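Local coordinates for protein tryptophan--tRNA ligase (Mycoplasma pneumoniae, PDB 2YY5) that probably catalyses the ATP-dependent attachment of tryptophan to its cognate tRNA, as a homodimeric class I aminoacyl-tRNA synthetase, at residues Asp44-Thr49 with Pro136-Gly141; Cys79-Ser84 with Leu144-Asp149; Gln265-Gln270 with Leu291-Val296. The protein carries 1 engineered substitution. One frame throughout, in Å; residues are numbered along the deposited sequence.

Contact 1: Asp44-Thr49 with Pro136-Gly141; sequences DLHSIT and PALMAG. With WSA (5'-O-[(L-tryptophylamino)sulfonyl]adenosine), chain J.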
loop_
_atom_site.group_PDB
_atom_site.type_symbol
_atom_site.label_atom_id
_atom_site.label_comp_id
_atom_site.label_asym_id
_atom_site.label_seq_id
_atom_site.Cartn_x
_atom_site.Cartn_y
_atom_site.Cartn_z
ATOM N N ASP B 44 12.616 -0.311 6.018
ATOM C CA ASP B 44 12.281 -1.734 6.072
ATOM C C ASP B 44 11.004 -2.136 5.332
ATOM O O ASP B 44 10.714 -3.322 5.199
ATOM C CB ASP B 44 12.197 -2.206 7.525
ATOM C CG ASP B 44 11.189 -1.415 8.347
ATOM O OD1 ASP B 44 10.754 -1.945 9.390
ATOM O OD2 ASP B 44 10.843 -0.270 7.969
ATOM N N LEU B 45 10.238 -1.158 4.859
ATOM C CA LEU B 45 9.022 -1.451 4.105
ATOM C C LEU B 45 9.419 -1.687 2.647
ATOM O O LEU B 45 8.672 -2.284 1.875
ATOM C CB LEU B 45 8.021 -0.292 4.218
ATOM C CG LEU B 45 7.447 -0.075 5.627
ATOM C CD1 LEU B 45 6.505 1.103 5.614
ATOM C CD2 LEU B 45 6.717 -1.324 6.107
ATOM N N HIS B 46 10.614 -1.221 2.290
ATOM C CA HIS B 46 11.159 -1.382 0.945
ATOM C C HIS B 46 11.907 -2.702 0.861
ATOM O O HIS B 46 12.019 -3.298 -0.207
ATOM C CB HIS B 46 12.101 -0.221 0.612
ATOM C CG HIS B 46 11.382 1.052 0.291
ATOM N ND1 HIS B 46 10.843 1.305 -0.952
ATOM C CD2 HIS B 46 11.045 2.107 1.068
ATOM C CE1 HIS B 46 10.202 2.458 -0.923
ATOM N NE2 HIS B 46 10.307 2.966 0.289
ATOM N N SER B 47 12.401 -3.162 2.004
ATOM C CA SER B 47 13.149 -4.412 2.072
ATOM C C SER B 47 12.264 -5.638 1.871
ATOM O O SER B 47 12.667 -6.599 1.211
ATOM C CB SER B 47 13.868 -4.513 3.417
ATOM O OG SER B 47 14.791 -3.459 3.550
ATOM N N ILE B 48 11.061 -5.600 2.439
ATOM C CA ILE B 48 10.137 -6.719 2.313
ATOM C C ILE B 48 9.385 -6.752 0.980
ATOM O O ILE B 48 8.359 -7.417 0.869
ATOM C CB ILE B 48 9.099 -6.733 3.455
ATOM C CG1 ILE B 48 8.208 -5.493 3.380
ATOM C CG2 ILE B 48 9.797 -6.791 4.801
ATOM C CD1 ILE B 48 6.992 -5.595 4.284
ATOM N N THR B 49 9.870 -6.026 -0.025
ATOM C CA THR B 49 9.209 -6.056 -1.323
ATOM C C THR B 49 9.675 -7.297 -2.083
ATOM O O THR B 49 9.167 -7.603 -3.157
ATOM C CB THR B 49 9.467 -4.773 -2.169
ATOM O OG1 THR B 49 10.869 -4.501 -2.250
ATOM C CG2 THR B 49 8.744 -3.581 -1.555
ATOM N N PRO B 136 8.252 2.416 -5.821
ATOM C CA PRO B 136 8.613 3.816 -6.068
ATOM C C PRO B 136 7.526 4.828 -5.680
ATOM O O PRO B 136 7.781 6.026 -5.620
ATOM C CB PRO B 136 8.977 3.841 -7.562
ATOM C CG PRO B 136 8.435 2.554 -8.115
ATOM C CD PRO B 136 8.564 1.576 -6.988
ATOM N N ALA B 137 6.320 4.344 -5.412
ATOM C CA ALA B 137 5.230 5.219 -4.995
ATOM C C ALA B 137 5.320 5.352 -3.473
ATOM O O ALA B 137 4.943 6.382 -2.895
ATOM C CB ALA B 137 3.877 4.625 -5.403
ATOM N N LEU B 138 5.816 4.296 -2.831
ATOM C CA LEU B 138 5.999 4.293 -1.385
ATOM C C LEU B 138 7.060 5.351 -1.107
ATOM O O LEU B 138 6.947 6.134 -0.166
ATOM C CB LEU B 138 6.533 2.944 -0.903
ATOM C CG LEU B 138 6.028 2.401 0.439
ATOM C CD1 LEU B 138 7.101 1.501 1.029
ATOM C CD2 LEU B 138 5.675 3.532 1.402
ATOM N N MET B 139 8.087 5.369 -1.948
ATOM C CA MET B 139 9.177 6.324 -1.796
ATOM C C MET B 139 8.653 7.742 -1.874
ATOM O O MET B 139 8.947 8.568 -1.015
ATOM C CB MET B 139 10.255 6.111 -2.867
ATOM C CG MET B 139 11.536 6.863 -2.556
ATOM S SD MET B 139 12.965 6.334 -3.503
ATOM C CE MET B 139 13.937 7.778 -3.408
ATOM N N ALA B 140 7.872 8.014 -2.910
ATOM C CA ALA B 140 7.287 9.331 -3.110
ATOM C C ALA B 140 6.581 9.755 -1.827
ATOM O O ALA B 140 6.706 10.894 -1.378
ATOM C CB ALA B 140 6.292 9.280 -4.267
ATOM N N GLY B 141 5.850 8.819 -1.231
ATOM C CA GLY B 141 5.139 9.106 -0.001
ATOM C C GLY B 141 6.075 9.342 1.167
ATOM O O GLY B 141 5.848 10.248 1.971
HETATM C CD2 WSA J . 14.594 6.325 0.112
HETATM C CE3 WSA J . 15.692 7.169 -0.014
HETATM C CZ3 WSA J . 15.510 8.544 0.047
HETATM C CH2 WSA J . 14.235 9.072 0.233
HETATM C CZ2 WSA J . 13.140 8.226 0.357
HETATM C CE2 WSA J . 13.322 6.849 0.296
HETATM N N11 WSA J . 12.481 5.824 0.404
HETATM C CD1 WSA J . 13.156 4.684 0.300
HETATM C CG WSA J . 14.450 4.943 0.122
HETATM C CB WSA J . 15.563 3.907 -0.023
HETATM C CA WSA J . 16.252 4.009 -1.386
HETATM N NH3 WSA J . 15.276 3.836 -2.471
HETATM C C WSA J . 17.323 2.919 -1.480
HETATM O O WSA J . 17.002 1.756 -1.705
HETATM N NS WSA J . 18.586 3.292 -1.304
HETATM S S WSA J . 19.503 2.006 -0.898
HETATM O O1S WSA J . 18.999 1.396 0.376
HETATM O O2S WSA J . 19.444 0.968 -1.979
HETATM O "O5'" WSA J . 20.835 2.506 -0.731
HETATM C "C5'" WSA J . 21.040 3.612 0.155
HETATM C "C4'" WSA J . 21.689 4.836 -0.500
HETATM O "O4'" WSA J . 22.943 4.461 -1.097
HETATM C "C3'" WSA J . 20.846 5.465 -1.613
HETATM O "O3'" WSA J . 20.960 6.890 -1.555
HETATM C "C2'" WSA J . 21.542 4.941 -2.867
HETATM O "O2'" WSA J . 21.319 5.844 -3.954
HETATM C "C1'" WSA J . 22.990 5.067 -2.397
HETATM N N9 WSA J . 23.882 4.278 -3.282
HETATM C C8 WSA J . 23.710 2.995 -3.588
HETATM N N7 WSA J . 24.716 2.577 -4.352
HETATM C C5 WSA J . 25.540 3.608 -4.533
HETATM C C4 WSA J . 25.001 4.695 -3.858
HETATM N N3 WSA J . 25.651 5.870 -3.890
HETATM C C2 WSA J . 26.789 5.994 -4.551
HETATM N N1 WSA J . 27.328 4.978 -5.200
HETATM C C6 WSA J . 26.734 3.775 -5.213
HETATM N N6 WSA J . 27.288 2.748 -5.856
#

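Contact 2: Cys79-Ser84 with Leu144-Asp149; sequences CLFLQS and LLYQPD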
loop_
_atom_site.group_PDB
_atom_site.type_symbol
_atom_site.label_atom_id
_atom_site.label_comp_id
_atom_site.label_asym_id
_atom_site.label_seq_id
_atom_site.Cartn_x
_atom_site.Cartn_y
_atom_site.Cartn_z
ATOM N N CYS B 79 16.925 13.177 13.339
ATOM C CA CYS B 79 15.836 12.257 13.644
ATOM C C CYS B 79 16.051 10.952 12.892
ATOM O O CYS B 79 16.004 10.931 11.663
ATOM C CB CYS B 79 14.496 12.853 13.223
ATOM S SG CYS B 79 13.118 11.706 13.423
ATOM N N LEU B 80 16.285 9.869 13.625
ATOM C CA LEU B 80 16.515 8.562 13.017
ATOM C C LEU B 80 15.407 7.600 13.442
ATOM O O LEU B 80 15.270 7.291 14.622
ATOM C CB LEU B 80 17.885 8.026 13.450
ATOM C CG LEU B 80 18.263 6.577 13.118
ATOM C CD1 LEU B 80 18.276 6.341 11.603
ATOM C CD2 LEU B 80 19.636 6.285 13.727
ATOM N N PHE B 81 14.619 7.124 12.484
ATOM C CA PHE B 81 13.517 6.228 12.810
ATOM C C PHE B 81 13.397 4.998 11.914
ATOM O O PHE B 81 14.108 4.871 10.924
ATOM C CB PHE B 81 12.204 7.011 12.788
ATOM C CG PHE B 81 11.813 7.527 11.423
ATOM C CD1 PHE B 81 10.787 6.917 10.703
ATOM C CD2 PHE B 81 12.412 8.670 10.894
ATOM C CE1 PHE B 81 10.350 7.446 9.483
ATOM C CE2 PHE B 81 11.981 9.208 9.673
ATOM C CZ PHE B 81 10.946 8.596 8.969
ATOM N N LEU B 82 12.493 4.087 12.282
ATOM C CA LEU B 82 12.259 2.874 11.503
ATOM C C LEU B 82 10.935 3.046 10.777
ATOM O O LEU B 82 9.883 3.128 11.409
ATOM C CB LEU B 82 12.191 1.643 12.408
ATOM C CG LEU B 82 11.977 0.333 11.641
ATOM C CD1 LEU B 82 13.248 0.025 10.877
ATOM C CD2 LEU B 82 11.637 -0.819 12.581
ATOM N N GLN B 83 11.003 3.102 9.448
ATOM C CA GLN B 83 9.833 3.286 8.594
ATOM C C GLN B 83 8.574 2.534 9.046
ATOM O O GLN B 83 7.494 3.115 9.137
ATOM C CB GLN B 83 10.194 2.894 7.152
ATOM C CG GLN B 83 9.080 3.083 6.131
ATOM C CD GLN B 83 9.515 2.694 4.732
ATOM O OE1 GLN B 83 10.389 1.850 4.559
ATOM N NE2 GLN B 83 8.893 3.295 3.725
ATOM N N SER B 84 8.711 1.250 9.337
ATOM C CA SER B 84 7.567 0.455 9.760
ATOM C C SER B 84 6.945 0.892 11.091
ATOM O O SER B 84 5.826 0.479 11.405
ATOM C CB SER B 84 7.958 -1.032 9.838
ATOM O OG SER B 84 8.878 -1.291 10.891
ATOM N N LEU B 144 7.247 13.022 0.639
ATOM C CA LEU B 144 6.183 13.984 0.884
ATOM C C LEU B 144 5.587 14.048 2.289
ATOM O O LEU B 144 4.952 15.040 2.647
ATOM C CB LEU B 144 5.072 13.780 -0.148
ATOM C CG LEU B 144 5.261 14.437 -1.525
ATOM C CD1 LEU B 144 6.539 15.254 -1.557
ATOM C CD2 LEU B 144 5.279 13.380 -2.598
ATOM N N LEU B 145 5.783 13.003 3.084
ATOM C CA LEU B 145 5.252 12.993 4.445
ATOM C C LEU B 145 5.953 14.038 5.310
ATOM O O LEU B 145 5.375 14.565 6.258
ATOM C CB LEU B 145 5.455 11.620 5.086
ATOM C CG LEU B 145 4.231 10.762 5.396
ATOM C CD1 LEU B 145 4.696 9.451 6.041
ATOM C CD2 LEU B 145 3.280 11.528 6.312
ATOM N N TYR B 146 7.206 14.326 4.979
ATOM C CA TYR B 146 7.990 15.286 5.739
ATOM C C TYR B 146 8.206 16.608 5.001
ATOM O O TYR B 146 8.885 17.501 5.515
ATOM C CB TYR B 146 9.328 14.646 6.129
ATOM C CG TYR B 146 9.134 13.379 6.920
ATOM C CD1 TYR B 146 8.878 13.422 8.293
ATOM C CD2 TYR B 146 9.075 12.141 6.277
ATOM C CE1 TYR B 146 8.549 12.262 9.005
ATOM C CE2 TYR B 146 8.747 10.974 6.977
ATOM C CZ TYR B 146 8.480 11.043 8.339
ATOM O OH TYR B 146 8.107 9.908 9.021
ATOM N N GLN B 147 7.626 16.726 3.805
ATOM C CA GLN B 147 7.731 17.947 3.010
ATOM C C GLN B 147 9.127 18.551 3.065
ATOM O O GLN B 147 9.272 19.743 3.297
ATOM C CB GLN B 147 6.741 18.984 3.533
ATOM C CG GLN B 147 5.281 18.682 3.258
ATOM C CD GLN B 147 4.973 18.651 1.781
ATOM O OE1 GLN B 147 4.693 17.591 1.214
ATOM N NE2 GLN B 147 5.034 19.814 1.139
ATOM N N PRO B 148 10.169 17.745 2.830
ATOM C CA PRO B 148 11.548 18.238 2.877
ATOM C C PRO B 148 11.937 19.126 1.708
ATOM O O PRO B 148 11.312 19.073 0.648
ATOM C CB PRO B 148 12.350 16.955 2.885
ATOM C CG PRO B 148 11.582 16.142 1.876
ATOM C CD PRO B 148 10.141 16.357 2.332
ATOM N N ASP B 149 12.980 19.932 1.908
ATOM C CA ASP B 149 13.492 20.811 0.862
ATOM C C ASP B 149 14.362 19.981 -0.079
ATOM O O ASP B 149 14.269 20.101 -1.308
ATOM C CB ASP B 149 14.330 21.930 1.466
ATOM C CG ASP B 149 13.491 22.955 2.197
ATOM O OD1 ASP B 149 13.916 23.390 3.286
ATOM O OD2 ASP B 149 12.419 23.335 1.682
#

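Contact 3: Gln265-Gln270 with Leu291-Val296; sequences QSLTNQ and LTEATV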
loop_
_atom_site.group_PDB
_atom_site.type_symbol
_atom_site.label_atom_id
_atom_site.label_comp_id
_atom_site.label_asym_id
_atom_site.label_seq_id
_atom_site.Cartn_x
_atom_site.Cartn_y
_atom_site.Cartn_z
ATOM N N GLN B 265 44.154 11.182 8.258
ATOM C CA GLN B 265 44.709 12.533 8.296
ATOM C C GLN B 265 46.162 12.488 7.825
ATOM O O GLN B 265 46.592 13.296 7.003
ATOM C CB GLN B 265 44.672 13.081 9.722
ATOM C CG GLN B 265 45.173 14.495 9.850
ATOM C CD GLN B 265 44.284 15.472 9.118
ATOM O OE1 GLN B 265 43.086 15.551 9.385
ATOM N NE2 GLN B 265 44.863 16.226 8.192
ATOM N N SER B 266 46.912 11.532 8.367
ATOM C CA SER B 266 48.315 11.361 8.031
ATOM C C SER B 266 48.452 10.942 6.589
ATOM O O SER B 266 49.376 11.361 5.896
ATOM C CB SER B 266 48.948 10.292 8.917
ATOM O OG SER B 266 48.766 10.598 10.286
ATOM N N LEU B 267 47.528 10.104 6.138
ATOM C CA LEU B 267 47.567 9.625 4.770
ATOM C C LEU B 267 47.369 10.799 3.808
ATOM O O LEU B 267 48.146 10.969 2.870
ATOM C CB LEU B 267 46.488 8.562 4.547
ATOM C CG LEU B 267 46.751 7.489 3.485
ATOM C CD1 LEU B 267 45.463 6.739 3.193
ATOM C CD2 LEU B 267 47.274 8.118 2.214
ATOM N N THR B 268 46.348 11.621 4.041
ATOM C CA THR B 268 46.101 12.751 3.152
ATOM C C THR B 268 47.225 13.791 3.219
ATOM O O THR B 268 47.537 14.449 2.223
ATOM C CB THR B 268 44.725 13.420 3.435
ATOM O OG1 THR B 268 44.500 14.464 2.479
ATOM C CG2 THR B 268 44.669 13.996 4.844
ATOM N N ASN B 269 47.842 13.936 4.385
ATOM C CA ASN B 269 48.942 14.882 4.530
ATOM C C ASN B 269 50.118 14.375 3.702
ATOM O O ASN B 269 50.721 15.118 2.931
ATOM C CB ASN B 269 49.343 15.006 5.997
ATOM C CG ASN B 269 48.398 15.887 6.783
ATOM O OD1 ASN B 269 47.204 15.947 6.493
ATOM N ND2 ASN B 269 48.926 16.571 7.790
ATOM N N GLN B 270 50.429 13.097 3.866
ATOM C CA GLN B 270 51.514 12.457 3.142
ATOM C C GLN B 270 51.296 12.534 1.628
ATOM O O GLN B 270 52.253 12.508 0.852
ATOM C CB GLN B 270 51.621 10.996 3.600
ATOM C CG GLN B 270 52.148 10.006 2.563
ATOM C CD GLN B 270 52.029 8.557 3.024
ATOM O OE1 GLN B 270 52.268 7.621 2.255
ATOM N NE2 GLN B 270 51.661 8.370 4.290
ATOM N N LEU B 291 44.701 3.294 -1.403
ATOM C CA LEU B 291 43.258 3.120 -1.319
ATOM C C LEU B 291 42.942 2.094 -0.243
ATOM O O LEU B 291 41.990 2.257 0.520
ATOM C CB LEU B 291 42.697 2.646 -2.659
ATOM C CG LEU B 291 41.188 2.388 -2.698
ATOM C CD1 LEU B 291 40.441 3.667 -2.325
ATOM C CD2 LEU B 291 40.780 1.898 -4.090
ATOM N N THR B 292 43.755 1.042 -0.182
ATOM C CA THR B 292 43.565 -0.011 0.806
ATOM C C THR B 292 43.770 0.489 2.233
ATOM O O THR B 292 43.115 0.010 3.152
ATOM C CB THR B 292 44.517 -1.203 0.554
ATOM O OG1 THR B 292 44.147 -1.861 -0.666
ATOM C CG2 THR B 292 44.437 -2.199 1.696
ATOM N N GLU B 293 44.667 1.449 2.420
ATOM C CA GLU B 293 44.924 1.985 3.756
ATOM C C GLU B 293 43.784 2.901 4.198
ATOM O O GLU B 293 43.264 2.758 5.300
ATOM C CB GLU B 293 46.249 2.752 3.784
ATOM C CG GLU B 293 46.718 3.152 5.178
ATOM C CD GLU B 293 47.978 4.008 5.138
ATOM O OE1 GLU B 293 48.951 3.599 4.468
ATOM O OE2 GLU B 293 48.000 5.085 5.774
ATOM N N ALA B 294 43.396 3.840 3.337
ATOM C CA ALA B 294 42.309 4.754 3.657
ATOM C C ALA B 294 41.045 3.945 3.936
ATOM O O ALA B 294 40.292 4.234 4.869
ATOM C CB ALA B 294 42.074 5.705 2.504
ATOM N N THR B 295 40.828 2.916 3.129
ATOM C CA THR B 295 39.655 2.074 3.293
ATOM C C THR B 295 39.679 1.274 4.589
ATOM O O THR B 295 38.719 1.323 5.360
ATOM C CB THR B 295 39.507 1.113 2.116
ATOM O OG1 THR B 295 39.438 1.867 0.897
ATOM C CG2 THR B 295 38.248 0.281 2.271
ATOM N N VAL B 296 40.763 0.539 4.831
ATOM C CA VAL B 296 40.871 -0.256 6.052
ATOM C C VAL B 296 40.688 0.659 7.257
ATOM O O VAL B 296 39.895 0.369 8.146
ATOM C CB VAL B 296 42.246 -0.980 6.162
ATOM C CG1 VAL B 296 42.388 -1.631 7.538
ATOM C CG2 VAL B 296 42.369 -2.055 5.076
#

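Contact 1: Asp44-Thr49 with Pro136-Gly141
His46 and Leu138 meet in the tryptophan pocket of the class I synthetase catalytic domain, a Rossmann-type fold, beside the bound tryptophanyl-adenylate analogue WSA. The imidazole is a flat plate between a leucine and the ligand. Over one face lies the Leu138 methyl CD1, 3.8 Å from the ring centroid and 21° off its normal, a CH-pi contact; over the other the indole brings its edge, WSA CD1, offset toward the rim and 3.3 Å from His46 NE2. A branched aliphatic residue suits the first face, because it offers a methyl group and competes for no polar atom. The same CD1 of Leu138 also touches CB of Leu45, 3.8 Å away, so one branch serves both neighbours on the short helix. At the imidazole edge, in its plane, sits the backbone N of Met139, 3.7 Å from His46 CE1. The rotation of the ring is further fixed by Asp142, the predicted tryptophan-binding residue, whose OD2 is hydrogen-bonded to NE2. Met139 turns its CG anti to the backbone N (chi1 -167°) and stays extended beyond it, which lays a long, pliable thioether along a face of the indole: CG is 3.3 Å from WSA N11, and the terminal CE is 3.9 Å from WSA CD2. Tyr94 of the second subunit packs on Leu138 and hydrogen-bonds the carbonyl of Leu45, bringing the dimer interface close to the pocket. The turn carrying the histidine is closed by Thr49, whose OG1 donates to His46 O over 2.6 Å, tilted 27° out of the carbonyl plane.

Contact 2: Cys79-Ser84 with Leu144-Asp149
Phe81 and Tyr146 approach from opposite directions, and the far end of each ring does the touching. Phe81 CZ lies 3.1 Å from Tyr146 OH and 3.5 Å from Tyr146 CZ. The rings meet obliquely, with centroids 5.5 Å apart and planes at 50°. Phe81 holds CG between its backbone N and carbonyl carbon (chi1 66°), a turn that carries the ring from the strand toward the tyrosine. Its backbone bonds to Val40 and Val42 tie it to strand 37-42, the middle strand of the parallel sheet 6-11, 37-42, 78-82 in the Rossmann-type catalytic domain. A phenylalanine suits the buried strand because its apolar ring packs between strand 37-42 and helix 311-340. Tyr146 comes from the connection between helix 131-144 and strand 150-152, where Gln147 breaks the helical path with a positive phi. A tyrosine suits this buried place because its ring can pack with the neighbouring aromatic rings while its hydroxyl finds a polar partner, His89 NE2, by a hydrogen bond. Phe39 meets the Tyr146 ring and Phe41 the Phe81 ring, both from strand 37-42. Farther out, Ala325 and Thr328 of helix 311-340 pack on Phe81 and Tyr146 respectively, and Arg6 NH2 is hydrogen-bonded to the carbonyl of Tyr146.

Contact 3: Gln265-Gln270 with Leu291-Val296
Leu267 reaches across from helix 265-271 to Ala294 and Glu293 on helix 284-308, in plain helix-to-helix packing away from the active site. These helices probably belong to the helical anticodon-binding domain of tryptophanyl-tRNA synthetases. The leucine sets CG anti to its backbone N (chi1 -151°), beside the carbonyl carbon, and this swing sends the branch CD1 toward the other helix. There CD1 rests 3.6 Å from Ala294 CB and equally close to Ala294 N, so it touches both the methyl group and the backbone of the facing turn. Alanine suits that spot: its short side chain lets a leucine methyl come down onto the helix surface, and CA of Leu267 and CA of Ala294 are 7.3 Å apart.

Glu293 is also anti about its first torsion (chi1 -170°) and remains extended through the next, so its chain runs out until the carboxylate meets the leucine from the opposite direction. Its CB lies 4.1 Å from Leu267 CD1, while the turn of the carboxylate about CG-CD leaves OE2 3.5 Å from Leu267 CG. The carboxylate itself thus lies against the leucine's branch point at the exposed margin; a long charged residue suits a margin that solvent can reach.

Within the second helix, Thr295 OG1 donates to Leu291 O over 2.6 Å; the backbone N of Thr295 reaches the same oxygen from the other face of the carbonyl plane.

Asn264 ND2 bonds the carbonyl of Ala294, adding a polar tie between the chain just before helix 265-271 and helix 284-308. Around this pair, helix 246-259 packs on Thr268, Leu291 and Thr295, and helix 220-228 on Thr292, Thr295 and Val296.

Overall arrangement
Contacts 1 and 2 are neighbours in the Rossmann-type catalytic domain, their centres about 12 Å apart, and their segments alternate along the chain. Helix 44-47 and helix 131-144 make contact 1; strand 78-82 and the connection after helix 131-144 make contact 2. The two are joined directly: Asp44 OD1 probably bonds Ser84 OG, and Leu45 N probably bonds Gln83 OE1. Both also touch the second subunit, so pocket, sheet and dimer interface are linked. Contact 3 follows later in the sequence, among the helices on the opposite side of the chain's centre, with its centre about 37 and 35 Å from those of contacts 1 and 2.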